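PDB 3LUL: 4-amino-4-deoxychorismate lyase from Legionella pneumophila, which belongs to the class IV aminotransferase family of pyridoxal-phosphate-dependent enzymes and carries its cofactor covalently attached as a Schiff base. Local coordinates for residues Trp47-Asn52 and Pro199-Ala204; Asp66-His71 and Leu108-Phe113; Ala232-Asn237 and Pro258-Leu263. One frame throughout, in Å; residues are numbered along the deposited sequence. Where two conformers were deposited one is given.

Contact 1: residues Trp47-Asn52 and Pro199-Ala204; sequences WERLGN and PGITRA
R49 reaches out from helix 43-57 and lays its guanidinium group against the start of helix 201-212, where P199, G200 and I201 receive it. Arginine suits the position because the chain is long enough to span a gap of 8.6 Å between the CA atoms of R49 and I201, and because its flat head can use edge and face at once. With CG anti to the backbone N (chi1 -179°) the chain first runs along its own helix; CD then steps outward, and the bend at chi3 turns the head toward I201. At the edge, R49 NH1 donates a hydrogen bond of 3.2 Å to P199 O, nearly in the guanidinium plane. The bond is bent, 138° at the hydrogen, and the donor stands above the carbonyl plane. Beside it G200 CA touches R49 NH1 at 3.6 Å. Over one face lies I201, whose extended CG1-CD1 arm sets CD1 3.5 Å from R49 NH2, toward the rim of the group; an aliphatic branch is a fitting cover for a flat cation whose hydrogens point outward in its plane.

The NH1 of R49 and the backbone N of I201 are both donors, 3.5 Å apart, and they share an acceptor: OP1 of the pyridoxal phosphate carried by K141. G200 is the N-cap, so the phosphate meets the amino end of a helix as well as an arginine, an environment likely to stabilise its negative charge. NH2 forms a salt bridge with E31, which should fix the rotation of the head. The contact thus joins helix 43-57 to helix 201-212 across the cofactor site; I201 also touches E31 of strand 28-36, as well as M45 and H46 of helix 43-57.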
# COMPACT_ATOMS: atom_id res chain seq x y z
N TRP B 47 14.02 16.73 -0.04
CA TRP B 47 14.55 16.35 -1.38
C TRP B 47 15.46 15.14 -1.31
O TRP B 47 15.42 14.24 -2.16
CB TRP B 47 15.30 17.57 -1.94
CG TRP B 47 15.97 17.40 -3.25
CD1 TRP B 47 15.40 17.50 -4.50
CD2 TRP B 47 17.34 17.08 -3.46
NE1 TRP B 47 16.35 17.30 -5.47
CE2 TRP B 47 17.55 17.03 -4.86
CE3 TRP B 47 18.42 16.85 -2.60
CZ2 TRP B 47 18.79 16.73 -5.41
CZ3 TRP B 47 19.66 16.56 -3.14
CH2 TRP B 47 19.83 16.52 -4.54
N GLU B 48 16.32 15.12 -0.30
CA GLU B 48 17.28 14.02 -0.14
C GLU B 48 16.57 12.70 0.06
O GLU B 48 16.90 11.69 -0.55
CB GLU B 48 18.17 14.31 1.07
CG GLU B 48 19.15 13.23 1.47
CD GLU B 48 19.93 13.58 2.74
OE1 GLU B 48 19.36 14.15 3.71
OE2 GLU B 48 21.14 13.29 2.75
N ARG B 49 15.61 12.69 0.98
CA ARG B 49 14.90 11.47 1.31
C ARG B 49 14.09 10.99 0.11
O ARG B 49 14.10 9.83 -0.24
CB ARG B 49 13.96 11.69 2.51
CG ARG B 49 13.21 10.41 2.87
CD ARG B 49 12.52 10.51 4.22
NE ARG B 49 11.45 11.51 4.21
CZ ARG B 49 10.80 11.89 5.31
NH1 ARG B 49 11.04 11.29 6.49
NH2 ARG B 49 9.88 12.82 5.23
N LEU B 50 13.39 11.92 -0.54
CA LEU B 50 12.58 11.56 -1.73
C LEU B 50 13.46 10.95 -2.80
O LEU B 50 13.10 9.92 -3.36
CB LEU B 50 11.78 12.75 -2.26
CG LEU B 50 10.89 12.56 -3.50
CD1 LEU B 50 9.97 11.38 -3.32
CD2 LEU B 50 10.15 13.88 -3.80
N GLY B 51 14.64 11.55 -3.03
CA GLY B 51 15.56 11.04 -4.04
C GLY B 51 16.13 9.69 -3.68
O GLY B 51 16.27 8.82 -4.55
N ASN B 52 16.48 9.50 -2.42
CA ASN B 52 16.99 8.19 -1.93
C ASN B 52 15.97 7.06 -2.12
O ASN B 52 16.32 5.97 -2.60
CB ASN B 52 17.38 8.24 -0.45
CG ASN B 52 18.65 9.00 -0.19
OD1 ASN B 52 19.43 9.24 -1.10
ND2 ASN B 52 18.86 9.41 1.07
N PRO B 199 12.30 6.66 8.65
CA PRO B 199 13.33 7.53 9.24
C PRO B 199 12.92 8.98 9.13
O PRO B 199 13.24 9.67 8.17
CB PRO B 199 14.55 7.25 8.38
CG PRO B 199 13.96 6.93 7.01
CD PRO B 199 12.65 6.25 7.27
N GLY B 200 12.13 9.44 10.10
CA GLY B 200 11.57 10.78 9.99
C GLY B 200 12.64 11.86 10.01
O GLY B 200 13.72 11.73 10.64
N ILE B 201 12.34 12.94 9.28
CA ILE B 201 13.20 14.13 9.28
C ILE B 201 13.16 14.80 10.66
O ILE B 201 14.17 15.29 11.12
CB ILE B 201 12.80 15.11 8.16
CG1 ILE B 201 13.19 14.50 6.79
CG2 ILE B 201 13.47 16.50 8.31
CD1 ILE B 201 12.51 15.16 5.61
N THR B 202 11.98 14.87 11.27
CA THR B 202 11.84 15.57 12.53
C THR B 202 12.58 14.81 13.59
O THR B 202 13.33 15.39 14.38
CB THR B 202 10.34 15.83 12.88
OG1 THR B 202 9.66 16.37 11.74
CG2 THR B 202 10.20 16.82 14.03
N ARG B 203 12.39 13.49 13.59
CA ARG B 203 13.14 12.55 14.43
C ARG B 203 14.64 12.77 14.32
O ARG B 203 15.34 12.89 15.31
CB ARG B 203 12.78 11.11 14.02
CG ARG B 203 13.64 9.99 14.62
CD ARG B 203 13.39 8.62 13.96
NE ARG B 203 14.13 7.54 14.62
CZ ARG B 203 15.44 7.28 14.46
NH1 ARG B 203 16.20 8.00 13.65
NH2 ARG B 203 16.01 6.30 15.15
N ALA B 204 15.14 12.81 13.08
CA ALA B 204 16.57 13.03 12.83
C ALA B 204 17.07 14.38 13.38
O ALA B 204 18.16 14.45 13.97
CB ALA B 204 16.85 12.96 11.30

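Contact 2: residues Asp66-His71 and Leu108-Phe113; sequences DDWFEH and LIFQTF
F110 projects from strand 108-113 into the angle between W68 and H71, two residues three places apart on helix 65-78 and therefore on nearly the same side of it; the three form an aromatic cluster. Its CB bond points at the helix, and with CG anti to the carbonyl carbon (chi1 -58°) the ring is carried straight across the gap. CB and CG only span the distance; the far atoms of the ring do the touching. F110 CE1 meets the benzo half of the indole, 3.8 Å from W68 CZ3. On the other flank F110 CE2 rests 3.8 Å from H71 CB. F110 CZ, at the tip, is shared, with W68 CE3 and H71 CB each 4.0 Å away.

The flat groups are turned quite differently. F110 and the six-membered ring of W68 make an offset edge-to-face pair, planes at 62° and centroids 5.6 Å apart, in which F110 supplies the edge. The imidazole of H71 is nearly parallel to F110 but slid so far along that the rings barely overlap, and the methylene CB bears most of that contact. H71 ND1 turns back to its own helix in a weak hydrogen bond to D67 O, which may steady the ring. Tryptophan suits a buried place here because its wide surface packs while NE1 still finds A43 O as acceptor.

Strand 106-113 runs between strands 4-6 and 84-91 in the five-stranded sheet, and helix 65-78 covers one side of it: F110 also touches L72 of that helix and A88 of the adjacent strand. I109 and Q111 point the other way and pack on I19 of the second subunit, while W68 also packs on H46 and L50 of helix 43-57.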
# COMPACT_ATOMS: atom_id res chain seq x y z
N ASP B 66 18.11 22.89 -6.44
CA ASP B 66 17.75 24.28 -6.70
C ASP B 66 16.40 24.38 -7.43
O ASP B 66 15.60 25.26 -7.12
CB ASP B 66 18.86 24.98 -7.48
CG ASP B 66 20.11 25.22 -6.63
OD1 ASP B 66 20.02 25.21 -5.38
OD2 ASP B 66 21.19 25.42 -7.22
N ASP B 67 16.17 23.51 -8.42
CA ASP B 67 14.90 23.52 -9.15
C ASP B 67 13.74 23.10 -8.24
O ASP B 67 12.65 23.70 -8.27
CB ASP B 67 14.95 22.64 -10.41
CG ASP B 67 15.76 23.27 -11.55
OD1 ASP B 67 16.18 24.45 -11.47
OD2 ASP B 67 15.98 22.58 -12.54
N TRP B 68 13.99 22.10 -7.40
CA TRP B 68 13.02 21.65 -6.39
C TRP B 68 12.63 22.82 -5.52
O TRP B 68 11.45 23.12 -5.35
CB TRP B 68 13.66 20.56 -5.56
CG TRP B 68 13.07 20.20 -4.23
CD1 TRP B 68 13.48 20.67 -3.01
CD2 TRP B 68 12.09 19.20 -3.96
NE1 TRP B 68 12.78 20.06 -2.01
CE2 TRP B 68 11.92 19.14 -2.56
CE3 TRP B 68 11.32 18.36 -4.77
CZ2 TRP B 68 11.01 18.30 -1.96
CZ3 TRP B 68 10.42 17.50 -4.17
CH2 TRP B 68 10.26 17.48 -2.78
N PHE B 69 13.64 23.48 -4.96
CA PHE B 69 13.39 24.61 -4.06
C PHE B 69 12.60 25.70 -4.78
O PHE B 69 11.61 26.19 -4.26
CB PHE B 69 14.71 25.14 -3.48
CG PHE B 69 14.52 26.15 -2.37
CD1 PHE B 69 14.44 25.73 -1.03
CD2 PHE B 69 14.47 27.50 -2.65
CE1 PHE B 69 14.28 26.65 -0.00
CE2 PHE B 69 14.31 28.45 -1.62
CZ PHE B 69 14.23 28.02 -0.30
N GLU B 70 13.02 26.04 -5.99
CA GLU B 70 12.33 27.06 -6.83
C GLU B 70 10.86 26.70 -7.07
O GLU B 70 9.99 27.58 -7.02
CB GLU B 70 13.07 27.26 -8.17
CG GLU B 70 12.31 28.07 -9.28
CD GLU B 70 11.92 29.51 -8.89
OE1 GLU B 70 12.15 29.91 -7.73
OE2 GLU B 70 11.37 30.23 -9.77
N HIS B 71 10.60 25.43 -7.33
CA HIS B 71 9.20 24.96 -7.46
C HIS B 71 8.39 25.14 -6.20
O HIS B 71 7.23 25.56 -6.29
CB HIS B 71 9.12 23.52 -7.92
CG HIS B 71 9.21 23.36 -9.40
ND1 HIS B 71 10.34 22.88 -10.03
CD2 HIS B 71 8.32 23.63 -10.37
CE1 HIS B 71 10.12 22.84 -11.33
NE2 HIS B 71 8.91 23.30 -11.56
N LEU B 108 5.94 14.63 -11.13
CA LEU B 108 5.94 15.25 -9.84
C LEU B 108 4.82 16.28 -9.80
O LEU B 108 4.68 17.07 -10.76
CB LEU B 108 7.30 15.88 -9.64
CG LEU B 108 7.77 16.43 -8.31
CD1 LEU B 108 7.53 15.45 -7.14
CD2 LEU B 108 9.23 16.81 -8.47
N ILE B 109 4.00 16.25 -8.74
CA ILE B 109 2.98 17.26 -8.49
C ILE B 109 3.19 17.88 -7.10
O ILE B 109 3.47 17.17 -6.13
CB ILE B 109 1.56 16.70 -8.64
CG1 ILE B 109 1.29 16.34 -10.10
CG2 ILE B 109 0.46 17.70 -8.09
CD1 ILE B 109 -0.10 15.69 -10.36
N PHE B 110 3.09 19.21 -7.04
CA PHE B 110 3.09 19.94 -5.76
C PHE B 110 1.74 20.56 -5.46
O PHE B 110 1.10 21.13 -6.35
CB PHE B 110 4.11 21.07 -5.78
CG PHE B 110 5.51 20.63 -6.06
CD1 PHE B 110 6.35 20.30 -5.00
CD2 PHE B 110 6.00 20.59 -7.37
CE1 PHE B 110 7.66 19.92 -5.23
CE2 PHE B 110 7.31 20.22 -7.61
CZ PHE B 110 8.14 19.89 -6.55
N GLN B 111 1.31 20.42 -4.22
CA GLN B 111 0.05 21.01 -3.76
C GLN B 111 0.22 21.64 -2.39
O GLN B 111 0.84 21.05 -1.51
CB GLN B 111 -1.02 19.93 -3.65
CG GLN B 111 -1.53 19.45 -5.00
CD GLN B 111 -2.34 20.50 -5.77
OE1 GLN B 111 -1.93 20.99 -6.84
NE2 GLN B 111 -3.50 20.85 -5.23
N THR B 112 -0.32 22.84 -2.22
CA THR B 112 -0.26 23.54 -0.95
C THR B 112 -1.55 23.29 -0.19
O THR B 112 -2.60 22.92 -0.76
CB THR B 112 -0.07 25.07 -1.09
OG1 THR B 112 -1.22 25.66 -1.73
CG2 THR B 112 1.15 25.39 -1.88
N PHE B 113 -1.47 23.51 1.11
CA PHE B 113 -2.65 23.45 1.96
C PHE B 113 -2.41 24.25 3.22
O PHE B 113 -1.27 24.52 3.62
CB PHE B 113 -3.02 22.01 2.30
CG PHE B 113 -1.89 21.22 2.89
CD1 PHE B 113 -0.97 20.56 2.07
CD2 PHE B 113 -1.74 21.11 4.27
CE1 PHE B 113 0.09 19.81 2.62
CE2 PHE B 113 -0.71 20.35 4.83
CZ PHE B 113 0.22 19.71 4.02

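Contact 3: residues Ala232-Asn237 and Pro258-Leu263; sequences AVFLTN and PIIDKL
The phenyl ring of F234 stands up from strand 232-237 as the main bump of the contact, and I260 and L263, one turn apart on helix 258-269, close round it. The CB bond of F234 rises toward the helix, and with CG between the backbone N and the carbonyl carbon (chi1 70°) the ring then leans over, so that its CZ end reaches L263. I260 fills the hollow beside this ring. I260 CG1 lies 3.8 Å from F234 CD2, and the extended arm continues past the ring, the two side chains running in opposite directions. I260 CD1 ends in the notch made by the ring and the small side chain of A232: it is 3.9 Å from F234 CD2 and 4.0 Å from A232 CB. Alanine suits the floor of such a notch, since its single methyl is short enough for I260 CD1 to rest on it. At the far end of the ring L263 crosses at about a right angle and brings CD1 to 4.1 Å from F234 CZ.

Strand and helix segments point almost the same way, their axes 23° apart in direction and 10.3 Å at closest approach, a usual spacing for a helix laid on a sheet. Alternation in the strand puts A232 and F234 under the helix, while V233 points away. Other residues complete the hollow: F181 of the neighbouring strand meets the F234 ring with its plane parallel, and L206 of helix 201-212 touches both F234 and L263.

Every atom that meets across the interface is carbon, and no hydrogen bond spans it. The hold between the segments therefore rests on exclusion of water and on dispersion between close-fitting shapes, while the exposed D261 and K262 lie off this face, and D261 makes a salt bridge with R244 of strand 241-248.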
# COMPACT_ATOMS: atom_id res chain seq x y z
N ALA B 232 7.03 10.17 30.14
CA ALA B 232 6.27 10.85 29.11
C ALA B 232 6.54 10.18 27.80
O ALA B 232 7.56 9.51 27.65
CB ALA B 232 6.65 12.31 28.98
N VAL B 233 5.63 10.43 26.87
CA VAL B 233 5.67 9.86 25.55
C VAL B 233 5.22 10.96 24.62
O VAL B 233 4.25 11.70 24.91
CB VAL B 233 4.71 8.67 25.37
CG1 VAL B 233 4.77 8.14 23.96
CG2 VAL B 233 5.03 7.53 26.40
N PHE B 234 5.88 11.05 23.48
CA PHE B 234 5.49 12.09 22.46
C PHE B 234 5.83 11.66 21.04
O PHE B 234 6.60 10.73 20.81
CB PHE B 234 6.09 13.47 22.80
CG PHE B 234 7.59 13.58 22.62
CD1 PHE B 234 8.14 13.86 21.37
CD2 PHE B 234 8.45 13.38 23.70
CE1 PHE B 234 9.52 13.98 21.22
CE2 PHE B 234 9.84 13.50 23.56
CZ PHE B 234 10.37 13.79 22.33
N LEU B 235 5.22 12.33 20.07
CA LEU B 235 5.37 11.97 18.66
C LEU B 235 5.97 13.12 17.86
O LEU B 235 5.86 14.26 18.27
CB LEU B 235 4.02 11.67 18.07
CG LEU B 235 3.15 10.66 18.84
CD1 LEU B 235 1.74 10.58 18.21
CD2 LEU B 235 3.82 9.30 18.88
N THR B 236 6.56 12.81 16.71
CA THR B 236 7.19 13.83 15.90
C THR B 236 6.82 13.64 14.43
O THR B 236 6.79 12.51 13.93
CB THR B 236 8.76 13.81 16.04
OG1 THR B 236 9.29 12.58 15.53
CG2 THR B 236 9.23 13.98 17.51
N ASN B 237 6.56 14.75 13.76
CA ASN B 237 6.50 14.80 12.31
C ASN B 237 6.66 16.24 11.82
O ASN B 237 6.69 17.17 12.62
CB ASN B 237 5.26 14.10 11.73
CG ASN B 237 3.95 14.80 12.07
OD1 ASN B 237 3.91 15.99 12.36
ND2 ASN B 237 2.85 14.05 12.00
N PRO B 258 10.08 19.00 31.16
CA PRO B 258 10.97 20.08 30.70
C PRO B 258 11.75 19.76 29.43
O PRO B 258 12.04 20.66 28.62
CB PRO B 258 11.93 20.31 31.90
CG PRO B 258 11.47 19.43 32.99
CD PRO B 258 10.33 18.58 32.56
N ILE B 259 12.08 18.48 29.23
CA ILE B 259 12.78 18.05 28.02
C ILE B 259 11.93 18.32 26.78
O ILE B 259 12.43 18.82 25.78
CB ILE B 259 13.19 16.57 28.11
CG1 ILE B 259 14.31 16.40 29.16
CG2 ILE B 259 13.62 15.99 26.72
CD1 ILE B 259 14.84 14.94 29.32
N ILE B 260 10.64 18.07 26.89
CA ILE B 260 9.71 18.33 25.78
C ILE B 260 9.66 19.84 25.47
O ILE B 260 9.74 20.24 24.29
CB ILE B 260 8.30 17.78 26.04
CG1 ILE B 260 8.37 16.24 26.19
CG2 ILE B 260 7.33 18.19 24.89
CD1 ILE B 260 7.04 15.54 26.57
N ASP B 261 9.56 20.69 26.49
CA ASP B 261 9.56 22.14 26.23
C ASP B 261 10.85 22.64 25.57
O ASP B 261 10.80 23.46 24.66
CB ASP B 261 9.27 22.96 27.48
CG ASP B 261 7.92 22.63 28.09
OD1 ASP B 261 6.93 22.61 27.34
OD2 ASP B 261 7.86 22.36 29.29
N LYS B 262 11.97 22.11 26.02
CA LYS B 262 13.26 22.44 25.41
C LYS B 262 13.31 22.01 23.93
O LYS B 262 13.74 22.77 23.08
CB LYS B 262 14.42 21.78 26.18
CG LYS B 262 15.77 22.15 25.56
CD LYS B 262 16.96 21.95 26.49
CE LYS B 262 18.22 22.56 25.88
NZ LYS B 262 19.44 22.35 26.69
N LEU B 263 12.90 20.79 23.65
CA LEU B 263 12.92 20.30 22.27
C LEU B 263 11.96 21.08 21.35
O LEU B 263 12.34 21.41 20.22
CB LEU B 263 12.66 18.80 22.24
CG LEU B 263 13.78 17.97 22.88
CD1 LEU B 263 13.36 16.52 22.87
CD2 LEU B 263 15.14 18.17 22.21

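Overall arrangement
Contact 1 is the one at the cofactor, and the other two lie in different directions from it, their centres about 30 Å apart. Toward contact 2, about 16 Å away by centres, the link is hydrophobic: L50 CD2 packs 3.6 Å from W68 CZ3, and W47 also meets that indole, so the helix that supplies R49 is seated on the aromatic cluster. Toward contact 3, about 20 Å away, T202 OG1 lies 3.2 Å from N237 O, probably as a hydrogen bond, while also binding the phosphate of the cofactor on K141. The end of strand 232-237 is thereby probably tied to the start of helix 201-212, which also binds the phosphate.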